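PDB 1W7C: lysyl oxidase from Pichia pastoris, which probably oxidises primary amines, including peptidyl lysine side chains, to aldehydes using copper and a topaquinone cofactor. Local coordinates for residues Phe487-Leu492 with Gly651-Pro656; Ser419-Asn424 with Gln691-Thr696; Glu160-Val165 with Phe250-Lys255; Leu134-Ser139 with Tyr389-Asn394. One frame throughout, in Å; residues are numbered along the deposited sequence. Where two conformers were deposited one is given.

Interaction 1 of 4, residues Phe487-Leu492 with Gly651-Pro656. With CU (copper (II) ion), chain C.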
# COMPACT_ATOMS: atom_id res chain seq x y z
N PHE A 487 2.50 15.71 -18.00
CA PHE A 487 2.22 15.62 -16.59
C PHE A 487 0.75 15.83 -16.23
O PHE A 487 0.12 16.77 -16.74
CB PHE A 487 3.07 16.75 -16.03
CG PHE A 487 3.09 16.92 -14.53
CD1 PHE A 487 3.38 18.19 -14.01
CD2 PHE A 487 2.98 15.88 -13.66
CE1 PHE A 487 3.47 18.39 -12.64
CE2 PHE A 487 3.07 16.09 -12.28
CZ PHE A 487 3.30 17.33 -11.79
N HIS A 488 0.18 14.95 -15.41
CA HIS A 488 -1.22 15.09 -15.06
C HIS A 488 -1.50 14.52 -13.69
O HIS A 488 -0.75 13.70 -13.17
CB HIS A 488 -2.12 14.44 -16.11
CG HIS A 488 -1.82 12.98 -16.33
ND1 HIS A 488 -0.73 12.56 -17.06
CD2 HIS A 488 -2.43 11.85 -15.88
CE1 HIS A 488 -0.69 11.23 -17.05
NE2 HIS A 488 -1.71 10.77 -16.35
N ASP A 489 -2.59 15.01 -13.09
CA ASP A 489 -3.14 14.45 -11.88
C ASP A 489 -4.37 13.62 -12.19
O ASP A 489 -5.24 14.05 -12.95
CB ASP A 489 -3.58 15.56 -10.91
CG ASP A 489 -2.44 16.17 -10.13
OD1 ASP A 489 -1.36 15.54 -10.03
OD2 ASP A 489 -2.59 17.28 -9.61
N HIS A 490 -4.42 12.44 -11.61
CA HIS A 490 -5.64 11.65 -11.47
C HIS A 490 -6.14 11.90 -10.05
O HIS A 490 -5.36 11.76 -9.11
CB HIS A 490 -5.36 10.17 -11.59
CG HIS A 490 -4.82 9.74 -12.91
ND1 HIS A 490 -5.63 9.39 -13.97
CD2 HIS A 490 -3.54 9.51 -13.31
CE1 HIS A 490 -4.87 8.99 -14.98
NE2 HIS A 490 -3.60 9.07 -14.61
N VAL A 491 -7.42 12.23 -9.87
CA VAL A 491 -8.01 12.33 -8.54
C VAL A 491 -9.40 11.73 -8.58
O VAL A 491 -10.16 11.95 -9.54
CB VAL A 491 -8.04 13.76 -7.95
CG1 VAL A 491 -8.19 13.70 -6.43
CG2 VAL A 491 -6.81 14.56 -8.33
N LEU A 492 -9.74 10.93 -7.58
CA LEU A 492 -10.99 10.16 -7.50
C LEU A 492 -11.64 10.53 -6.17
O LEU A 492 -10.95 10.53 -5.15
CB LEU A 492 -10.76 8.63 -7.53
CG LEU A 492 -10.25 8.02 -8.79
CD1 LEU A 492 -8.75 8.16 -8.90
CD2 LEU A 492 -10.66 6.54 -8.87
N GLY A 651 -5.55 9.59 -5.32
CA GLY A 651 -4.98 10.27 -6.46
C GLY A 651 -3.59 9.82 -6.81
O GLY A 651 -2.97 9.06 -6.07
N LEU A 652 -3.11 10.31 -7.95
CA LEU A 652 -1.77 10.04 -8.46
C LEU A 652 -1.29 11.28 -9.20
O LEU A 652 -2.01 11.80 -10.07
CB LEU A 652 -1.81 8.89 -9.47
CG LEU A 652 -2.44 7.56 -9.02
CD1 LEU A 652 -2.77 6.64 -10.19
CD2 LEU A 652 -1.55 6.77 -8.04
N HIS A 653 -0.09 11.72 -8.90
CA HIS A 653 0.61 12.67 -9.75
C HIS A 653 1.43 11.88 -10.76
O HIS A 653 2.46 11.28 -10.41
CB HIS A 653 1.57 13.53 -8.93
CG HIS A 653 0.95 14.20 -7.75
ND1 HIS A 653 -0.22 14.93 -7.82
CD2 HIS A 653 1.33 14.22 -6.45
CE1 HIS A 653 -0.50 15.39 -6.61
NE2 HIS A 653 0.41 14.95 -5.76
N HIS A 654 0.99 11.84 -11.99
CA HIS A 654 1.55 10.94 -13.01
C HIS A 654 2.44 11.75 -13.94
O HIS A 654 1.99 12.62 -14.66
CB HIS A 654 0.44 10.26 -13.77
CG HIS A 654 0.87 9.09 -14.56
ND1 HIS A 654 -0.00 8.38 -15.36
CD2 HIS A 654 2.04 8.40 -14.60
CE1 HIS A 654 0.63 7.36 -15.92
NE2 HIS A 654 1.87 7.35 -15.48
N LEU A 655 3.73 11.40 -13.91
CA LEU A 655 4.77 11.96 -14.77
C LEU A 655 5.32 10.77 -15.57
O LEU A 655 6.28 10.08 -15.14
CB LEU A 655 5.87 12.60 -13.93
CG LEU A 655 6.95 13.29 -14.77
CD1 LEU A 655 6.41 14.54 -15.46
CD2 LEU A 655 8.20 13.64 -13.95
N PRO A 656 4.70 10.45 -16.69
CA PRO A 656 5.07 9.24 -17.42
C PRO A 656 6.53 9.22 -17.85
O PRO A 656 7.10 10.22 -18.22
CB PRO A 656 4.13 9.24 -18.61
CG PRO A 656 2.90 9.94 -18.08
CD PRO A 656 3.48 11.05 -17.27
CU CU C . -1.93 8.86 -15.73
O HOH W 1 -2.61 8.03 -17.66
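His654 CB sits over one face of the His488 imidazole, 3.7 Å from the ring centroid, while Pro656 CG meets the same ring at its edge. The His488 and His654 rings are inclined at 62°, and His490 meets His654 rim to rim. With His488 CG set between the backbone N and the carbonyl carbon (chi1 57°), its ring joins the other two on copper: His488 NE2, His490 NE2 and His654 ND1 each lie 2.0 Å from the metal, and a water adds a ligand at 2.2 Å. Two rings are fixed in rotation by their other nitrogen: His488 ND1 bonds to Ser486 O and His654 NE2 to Asp660 OD1. On the other face, His653 ND1 donates to Asp489 OD1 (2.6 Å) from above the carboxylate plane, His653 NE2 reaches Asn550 O of the second subunit, and Asp489 OD2 accepts from Ile584 N. An alanine in place of Asp489 would probably leave both His653 ND1 and Ile584 N without their acceptor. Backbone bonds pair His488 with His654, putting the three histidine ligands on one face. This is the three-histidine copper site of copper/topaquinone amine oxidases, His-X-His on one strand and the third histidine on its antiparallel neighbour.

Interaction 2 of 4, residues Ser419-Asn424 with Gln691-Thr696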
# COMPACT_ATOMS: atom_id res chain seq x y z
N SER A 419 2.39 -22.27 18.29
CA SER A 419 2.28 -21.29 17.23
C SER A 419 0.84 -21.21 16.80
O SER A 419 0.21 -22.25 16.59
CB SER A 419 3.14 -21.67 16.03
OG SER A 419 4.51 -21.51 16.30
N ALA A 420 0.33 -20.00 16.71
CA ALA A 420 -1.06 -19.76 16.34
C ALA A 420 -1.04 -18.84 15.13
O ALA A 420 -0.45 -17.79 15.17
CB ALA A 420 -1.78 -19.11 17.50
N ILE A 421 -1.58 -19.29 14.01
CA ILE A 421 -1.59 -18.50 12.77
C ILE A 421 -3.00 -18.52 12.17
O ILE A 421 -3.60 -19.58 12.08
CB ILE A 421 -0.56 -19.07 11.69
CG1 ILE A 421 0.80 -19.39 12.30
CG2 ILE A 421 -0.45 -18.11 10.51
CD1 ILE A 421 1.63 -20.22 11.44
N THR A 422 -3.46 -17.35 11.74
CA THR A 422 -4.74 -17.21 11.08
C THR A 422 -4.52 -16.82 9.64
O THR A 422 -3.77 -15.90 9.36
CB THR A 422 -5.57 -16.13 11.78
OG1 THR A 422 -5.87 -16.56 13.11
CG2 THR A 422 -6.91 -15.94 11.05
N GLN A 423 -5.13 -17.55 8.73
CA GLN A 423 -5.10 -17.24 7.30
C GLN A 423 -5.86 -15.95 7.00
O GLN A 423 -6.61 -15.44 7.82
CB GLN A 423 -5.66 -18.40 6.46
CG GLN A 423 -4.96 -19.70 6.66
CD GLN A 423 -5.58 -20.76 5.81
OE1 GLN A 423 -6.52 -21.40 6.24
NE2 GLN A 423 -5.09 -20.94 4.60
N ASN A 424 -5.66 -15.45 5.79
CA ASN A 424 -6.20 -14.15 5.37
C ASN A 424 -6.95 -14.24 4.03
O ASN A 424 -6.56 -13.64 3.06
CB ASN A 424 -5.03 -13.17 5.26
CG ASN A 424 -5.41 -11.71 5.25
OD1 ASN A 424 -6.56 -11.32 5.48
ND2 ASN A 424 -4.39 -10.87 5.02
N GLN A 691 -10.33 -20.72 9.71
CA GLN A 691 -9.18 -20.73 8.81
C GLN A 691 -7.93 -20.31 9.60
O GLN A 691 -7.35 -19.24 9.38
CB GLN A 691 -9.43 -19.81 7.61
CG GLN A 691 -10.68 -20.20 6.83
CD GLN A 691 -10.63 -21.62 6.31
OE1 GLN A 691 -9.78 -21.97 5.49
NE2 GLN A 691 -11.54 -22.47 6.81
N GLN A 692 -7.56 -21.17 10.54
CA GLN A 692 -6.41 -20.93 11.41
C GLN A 692 -5.85 -22.26 11.88
O GLN A 692 -6.49 -23.31 11.68
CB GLN A 692 -6.79 -19.99 12.57
CG GLN A 692 -7.92 -20.42 13.45
CD GLN A 692 -8.12 -19.44 14.60
OE1 GLN A 692 -7.29 -19.37 15.49
NE2 GLN A 692 -9.26 -18.74 14.62
N VAL A 693 -4.65 -22.21 12.46
CA VAL A 693 -3.97 -23.40 13.00
C VAL A 693 -3.50 -23.05 14.40
O VAL A 693 -3.11 -21.92 14.68
CB VAL A 693 -2.78 -23.86 12.09
CG1 VAL A 693 -1.70 -22.80 11.99
CG2 VAL A 693 -2.20 -25.18 12.57
N PHE A 694 -3.52 -24.07 15.26
CA PHE A 694 -2.96 -23.99 16.59
C PHE A 694 -2.07 -25.19 16.76
O PHE A 694 -2.54 -26.31 16.84
CB PHE A 694 -4.07 -23.93 17.65
CG PHE A 694 -3.58 -23.74 19.06
CD1 PHE A 694 -3.96 -24.63 20.07
CD2 PHE A 694 -2.78 -22.67 19.39
CE1 PHE A 694 -3.53 -24.44 21.37
CE2 PHE A 694 -2.33 -22.49 20.71
CZ PHE A 694 -2.72 -23.36 21.69
N TYR A 695 -0.78 -24.93 16.76
CA TYR A 695 0.26 -25.94 16.92
C TYR A 695 0.75 -25.85 18.35
O TYR A 695 1.01 -24.76 18.85
CB TYR A 695 1.44 -25.59 15.98
CG TYR A 695 2.70 -26.35 16.31
CD1 TYR A 695 3.62 -25.86 17.25
CD2 TYR A 695 2.99 -27.54 15.67
CE1 TYR A 695 4.75 -26.56 17.58
CE2 TYR A 695 4.14 -28.27 15.98
CZ TYR A 695 5.02 -27.75 16.92
OH TYR A 695 6.16 -28.46 17.23
N THR A 696 0.88 -27.00 19.01
CA THR A 696 1.49 -27.05 20.32
C THR A 696 2.57 -28.09 20.38
O THR A 696 2.47 -29.11 19.72
CB THR A 696 0.46 -27.34 21.40
OG1 THR A 696 -0.26 -28.53 21.08
CG2 THR A 696 -0.60 -26.22 21.48
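Ser419 to Thr422 and Gln692 to Thr696 run antiparallel as neighbouring strands, their axes 4.7 Å apart at closest and 177° between their directions. Ser419 with Tyr695 and Ile421 with Val693 are hydrogen-bonded pairs, each joined by two backbone bonds; Ala420 with Phe694 and Thr422 with Gln692 are the non-hydrogen-bonded pairs. Past the end of the regular pairing, Gln423 N still donates to Gln691 O at 2.9 Å. Between the main bonds, Ala420 CA approaches Val693 O at 3.4 Å in a CA-H...O contact.

Ile421 and Val693 share a face with Ser419 and Tyr695. Val693 CG1, set between its backbone N and carbonyl carbon (chi1 62°), packs on Ile421 CB at 3.9 Å. The Tyr695 ring turns its edge to Ser419 N, and its hydroxyl bonds to Ser704. On the other face Ala420 CB meets the edge of the Phe694 ring at CD2, 4.2 Å away, and the Thr422 and Gln692 side chains lie side by side, with Thr422 OG1 3.6 Å from Gln692 CB. Thr422 OG1 takes its hydrogen bond from Arg687. At the far end Gln423 and Gln691 cross obliquely, their amide planes 33° apart; their two OE1 atoms stand 3.4 Å apart as a pair of acceptors. From the second subunit, Ser282 satisfies Gln691 OE1, while Tyr728 bonds to Ser419 OG and packs edge-to-face with Tyr695. The pair is an antiparallel beta-sheet contact at the dimer interface, joining the long strand 418-433 to a strand near the C-terminus.

Interaction 3 of 4, residues Glu160-Val165 with Phe250-Lys255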
# COMPACT_ATOMS: atom_id res chain seq x y z
N GLU A 160 -0.54 18.16 -44.43
CA GLU A 160 0.43 17.20 -44.95
C GLU A 160 1.84 17.76 -44.89
O GLU A 160 2.78 17.06 -44.56
CB GLU A 160 0.08 16.76 -46.38
CG GLU A 160 1.02 15.67 -46.90
CD GLU A 160 0.49 14.92 -48.09
OE1 GLU A 160 -0.29 15.51 -48.86
OE2 GLU A 160 0.87 13.75 -48.27
N GLY A 161 1.99 19.03 -45.24
CA GLY A 161 3.28 19.70 -45.18
C GLY A 161 3.91 19.71 -43.80
O GLY A 161 5.10 19.46 -43.67
N LEU A 162 3.12 20.01 -42.78
CA LEU A 162 3.64 20.10 -41.41
C LEU A 162 3.83 18.74 -40.76
O LEU A 162 4.78 18.53 -40.03
CB LEU A 162 2.71 20.96 -40.54
CG LEU A 162 2.61 22.45 -40.95
CD1 LEU A 162 1.60 23.18 -40.07
CD2 LEU A 162 3.96 23.15 -40.89
N ILE A 163 2.90 17.82 -41.02
CA ILE A 163 2.80 16.57 -40.27
C ILE A 163 3.46 15.39 -40.98
O ILE A 163 3.98 14.50 -40.32
CB ILE A 163 1.31 16.28 -39.93
CG1 ILE A 163 0.79 17.40 -39.03
CG2 ILE A 163 1.13 14.92 -39.24
CD1 ILE A 163 -0.72 17.46 -38.87
N GLY A 164 3.39 15.36 -42.31
CA GLY A 164 4.06 14.34 -43.09
C GLY A 164 3.16 13.24 -43.62
O GLY A 164 3.62 12.36 -44.34
N VAL A 165 1.87 13.28 -43.28
CA VAL A 165 0.90 12.34 -43.83
C VAL A 165 -0.32 13.14 -44.27
O VAL A 165 -0.56 14.23 -43.76
CB VAL A 165 0.49 11.24 -42.78
CG1 VAL A 165 1.72 10.49 -42.25
CG2 VAL A 165 -0.30 11.87 -41.62
N PHE A 250 10.77 29.55 -42.52
CA PHE A 250 9.76 28.80 -41.77
C PHE A 250 10.36 27.55 -41.14
O PHE A 250 11.00 26.75 -41.83
CB PHE A 250 8.56 28.39 -42.63
CG PHE A 250 7.43 27.81 -41.84
CD1 PHE A 250 6.53 28.64 -41.19
CD2 PHE A 250 7.29 26.43 -41.72
CE1 PHE A 250 5.50 28.09 -40.42
CE2 PHE A 250 6.28 25.88 -40.96
CZ PHE A 250 5.37 26.71 -40.30
N VAL A 251 10.10 27.36 -39.85
CA VAL A 251 10.59 26.20 -39.10
C VAL A 251 9.51 25.13 -39.03
O VAL A 251 8.43 25.36 -38.48
CB VAL A 251 11.07 26.62 -37.68
CG1 VAL A 251 11.45 25.40 -36.84
CG2 VAL A 251 12.26 27.60 -37.80
N THR A 252 9.80 23.97 -39.61
CA THR A 252 8.98 22.79 -39.45
C THR A 252 9.62 21.89 -38.41
O THR A 252 10.79 21.51 -38.53
CB THR A 252 8.84 22.05 -40.78
OG1 THR A 252 8.27 22.93 -41.75
CG2 THR A 252 7.83 20.92 -40.66
N LEU A 253 8.87 21.58 -37.37
CA LEU A 253 9.39 20.74 -36.32
C LEU A 253 9.49 19.28 -36.79
O LEU A 253 8.78 18.88 -37.72
CB LEU A 253 8.50 20.83 -35.09
CG LEU A 253 8.43 22.19 -34.41
CD1 LEU A 253 7.27 22.21 -33.45
CD2 LEU A 253 9.75 22.52 -33.69
N PRO A 254 10.37 18.50 -36.17
CA PRO A 254 10.53 17.09 -36.54
C PRO A 254 9.22 16.31 -36.57
O PRO A 254 8.39 16.41 -35.66
CB PRO A 254 11.49 16.56 -35.47
CG PRO A 254 12.29 17.76 -35.07
CD PRO A 254 11.31 18.89 -35.10
N LYS A 255 9.05 15.54 -37.62
CA LYS A 255 7.83 14.79 -37.87
C LYS A 255 7.92 13.39 -37.26
O LYS A 255 8.99 12.83 -37.10
CB LYS A 255 7.54 14.71 -39.38
CG LYS A 255 7.31 16.08 -40.01
CD LYS A 255 7.22 16.03 -41.54
CE LYS A 255 7.16 17.43 -42.12
NZ LYS A 255 7.35 17.41 -43.59
O HOH W 2 5.27 16.75 -45.48
O HOH W 3 6.53 22.45 -43.72
O HOH W 4 5.97 18.97 -37.68
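Lys255 provides the direct hydrogen bond between the segments: NZ donates to Gly161 O at 3.0 Å, tilted 30° from the carbonyl plane. Its chain is extended beyond CG and runs across the carbonyls at the end of helix 153-163, with Lys255 CE 3.4 Å from Leu162 O and Lys255 CB 3.7 Å from Ile163 O.

Waters carry the remaining polar links. One accepts from Lys255 NZ at 2.9 Å and donates to Glu160 O, a second donates to both Leu162 O and Leu253 O, and a third bonds to Thr252 OG1 and, weakly, to Gly161 O.

The apolar part is small. Leu162 CD2 meets the edge of the Phe250 ring at CE2, 3.6 Å away, the two side chains crossing at about a right angle; Tyr230 and Met245 pack against both residues. Backbone shape matters too: Gly164 leaves the helix with positive phi (102°), a shape that suits glycine, and its CA packs 3.9 Å from Lys255 CD.

A lysine ammonium and water thus meet carbonyls of the last helical turn, where the helix dipole would be expected to leave partial negative charge, so the positive charge probably complements this C-terminal end while the loop after helix 238-246 is held against it.

Interaction 4 of 4, residues Leu134-Ser139 with Tyr389-Asn394. With NAG (2-acetamido-2-deoxy-beta-D-glucopyranose), chain T.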
# COMPACT_ATOMS: atom_id res chain seq x y z
N LEU A 134 -21.67 17.14 -23.64
CA LEU A 134 -21.07 16.76 -24.91
C LEU A 134 -21.67 15.44 -25.35
O LEU A 134 -21.11 14.37 -25.14
CB LEU A 134 -19.55 16.66 -24.76
CG LEU A 134 -18.77 16.33 -26.04
CD1 LEU A 134 -19.03 17.35 -27.16
CD2 LEU A 134 -17.27 16.23 -25.74
N ASP A 135 -22.86 15.56 -25.92
CA ASP A 135 -23.67 14.42 -26.26
C ASP A 135 -23.42 14.01 -27.70
O ASP A 135 -22.60 14.62 -28.40
CB ASP A 135 -25.16 14.62 -25.93
CG ASP A 135 -25.86 15.58 -26.82
OD1 ASP A 135 -27.11 15.66 -26.64
OD2 ASP A 135 -25.27 16.33 -27.65
N ARG A 136 -24.12 12.99 -28.16
CA ARG A 136 -23.88 12.45 -29.51
C ARG A 136 -24.12 13.53 -30.56
O ARG A 136 -23.41 13.59 -31.56
CB ARG A 136 -24.77 11.25 -29.78
CG ARG A 136 -24.33 10.03 -29.05
CD ARG A 136 -25.07 8.78 -29.40
NE ARG A 136 -24.52 7.67 -28.63
CZ ARG A 136 -25.09 6.49 -28.51
NH1 ARG A 136 -26.22 6.21 -29.13
NH2 ARG A 136 -24.49 5.56 -27.77
N ILE A 137 -25.12 14.36 -30.33
CA ILE A 137 -25.52 15.41 -31.28
C ILE A 137 -24.45 16.51 -31.36
O ILE A 137 -24.02 16.89 -32.46
CB ILE A 137 -26.92 15.96 -30.90
CG1 ILE A 137 -27.99 14.85 -30.91
CG2 ILE A 137 -27.31 17.10 -31.84
CD1 ILE A 137 -27.96 13.97 -32.11
N LYS A 138 -23.98 16.98 -30.21
CA LYS A 138 -22.94 18.00 -30.19
C LYS A 138 -21.61 17.46 -30.71
O LYS A 138 -20.90 18.18 -31.42
CB LYS A 138 -22.77 18.61 -28.80
CG LYS A 138 -21.82 19.79 -28.77
CD LYS A 138 -22.09 20.69 -27.59
CE LYS A 138 -23.21 21.69 -27.86
NZ LYS A 138 -23.70 22.41 -26.62
N SER A 139 -21.26 16.22 -30.36
CA SER A 139 -20.04 15.59 -30.89
C SER A 139 -20.05 15.53 -32.42
O SER A 139 -19.05 15.82 -33.07
CB SER A 139 -19.88 14.19 -30.32
OG SER A 139 -19.56 14.32 -28.96
N TYR A 389 -29.72 7.16 -24.98
CA TYR A 389 -30.05 7.50 -26.37
C TYR A 389 -30.82 6.38 -27.04
O TYR A 389 -30.37 5.79 -28.06
CB TYR A 389 -28.79 7.74 -27.18
CG TYR A 389 -27.83 8.78 -26.67
CD1 TYR A 389 -28.09 10.14 -26.82
CD2 TYR A 389 -26.62 8.40 -26.11
CE1 TYR A 389 -27.18 11.08 -26.38
CE2 TYR A 389 -25.72 9.33 -25.67
CZ TYR A 389 -25.99 10.67 -25.80
OH TYR A 389 -25.07 11.57 -25.37
N ASP A 390 -31.96 6.07 -26.46
CA ASP A 390 -32.95 5.19 -27.06
C ASP A 390 -32.66 3.68 -26.93
O ASP A 390 -33.46 2.89 -27.38
CB ASP A 390 -33.20 5.55 -28.54
CG ASP A 390 -33.78 6.97 -28.72
OD1 ASP A 390 -33.63 7.53 -29.84
OD2 ASP A 390 -34.42 7.58 -27.81
N GLU A 391 -31.54 3.28 -26.31
CA GLU A 391 -31.18 1.88 -26.19
C GLU A 391 -30.88 1.45 -24.75
O GLU A 391 -30.22 2.16 -23.98
CB GLU A 391 -30.01 1.56 -27.12
CG GLU A 391 -30.37 1.78 -28.60
CD GLU A 391 -29.20 1.54 -29.51
OE1 GLU A 391 -28.23 2.32 -29.43
OE2 GLU A 391 -29.25 0.58 -30.31
N PHE A 392 -31.45 0.30 -24.38
CA PHE A 392 -31.13 -0.38 -23.14
C PHE A 392 -29.94 -1.29 -23.39
O PHE A 392 -29.97 -2.10 -24.30
CB PHE A 392 -32.37 -1.16 -22.68
CG PHE A 392 -32.23 -1.86 -21.34
CD1 PHE A 392 -31.74 -3.16 -21.25
CD2 PHE A 392 -32.64 -1.24 -20.17
CE1 PHE A 392 -31.65 -3.83 -20.02
CE2 PHE A 392 -32.55 -1.87 -18.94
CZ PHE A 392 -32.06 -3.18 -18.86
N TYR A 393 -28.90 -1.14 -22.57
CA TYR A 393 -27.65 -1.89 -22.70
C TYR A 393 -27.56 -2.92 -21.56
O TYR A 393 -27.57 -2.54 -20.38
CB TYR A 393 -26.44 -0.96 -22.60
CG TYR A 393 -26.24 0.03 -23.74
CD1 TYR A 393 -27.07 1.14 -23.87
CD2 TYR A 393 -25.19 -0.11 -24.63
CE1 TYR A 393 -26.87 2.06 -24.88
CE2 TYR A 393 -24.99 0.80 -25.63
CZ TYR A 393 -25.84 1.87 -25.77
OH TYR A 393 -25.66 2.79 -26.77
N ASN A 394 -27.44 -4.19 -21.91
CA ASN A 394 -27.22 -5.25 -20.95
C ASN A 394 -25.74 -5.59 -21.02
O ASN A 394 -25.23 -5.98 -22.07
CB ASN A 394 -28.05 -6.45 -21.38
CG ASN A 394 -28.61 -7.23 -20.23
OD1 ASN A 394 -28.74 -6.75 -19.12
ND2 ASN A 394 -29.03 -8.45 -20.55
C1 NAG T . -29.36 -9.33 -19.45
C2 NAG T . -30.72 -9.84 -19.95
C3 NAG T . -31.26 -10.96 -19.07
C4 NAG T . -30.22 -12.06 -18.96
C5 NAG T . -28.86 -11.47 -18.55
C6 NAG T . -27.77 -12.55 -18.55
C7 NAG T . -32.28 -8.48 -21.23
C8 NAG T . -33.66 -7.89 -21.14
N2 NAG T . -31.70 -8.77 -20.06
O3 NAG T . -32.46 -11.50 -19.59
O4 NAG T . -30.67 -13.05 -18.05
O5 NAG T . -28.49 -10.45 -19.47
O6 NAG T . -27.50 -12.94 -19.88
O7 NAG T . -31.75 -8.66 -22.33
O HOH W 5 -27.64 4.11 -27.65
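Arg136 lies across the Tyr389 ring, its extended chain running slantwise over one face. Arg136 CD makes a CH-pi contact 3.8 Å from the Tyr389 ring centroid, and Tyr389 CD2 sits over a face of the guanidinium, 3.4 Å from Arg136 CZ, with the two planes 20° apart. The Tyr389 hydroxyl accepts from Arg136 N at 3.3 Å and touches Asp135 CB. At the guanidinium edge, Arg136 NH2 donates to Tyr393 OH (3.2 Å) in the guanidinium plane, the two side chains meeting tip to tip. A phenylalanine in place of Tyr389 would probably leave Arg136 N without its hydroxyl acceptor.

The contact joins the start of helix 136-150 to the beta-hairpin turn at Tyr389 and Asp390 and to the strand 391-405 that follows it. Asp135 is the N-cap: its CG lies between backbone N and carbonyl carbon (chi1 71°), and OD2 accepts from Lys138 N at 2.9 Å, while OD1 bonds to Tyr54.

Farther out, a water accepts from Arg136 NH1 and lies between Glu391 OE1 and Tyr393 OH. Glu391 OE1 stays 4.4 Å from Arg136 NH1, beyond a salt bridge, and Glu391 OE2 forms a salt bridge with Arg735. Along the same strand, Asn394 ND2 carries an N-linked N-acetylglucosamine.

How the interactions relate
Interactions 1, 2 and 4 all involve beta strands of the same large strand system; strand 418-433 of interaction 2 neighbours strand 391-405 of interaction 4. Even so, the centres of interactions 2 and 4 are about 55 Å apart, on opposite sides of the chain's centre. Along the chain, interaction 3 is nested within the loop closed by interaction 4, helices 136-150 and 153-163 being consecutive; interaction 1 follows, nested within interaction 2. Interaction 1, with the copper, lies nearest the chain's centre, its own centre about 41, 31 and 29 Å from the centres of interactions 2, 3 and 4. The second subunit reaches both the copper-site strands and the distant strand pair of interaction 2.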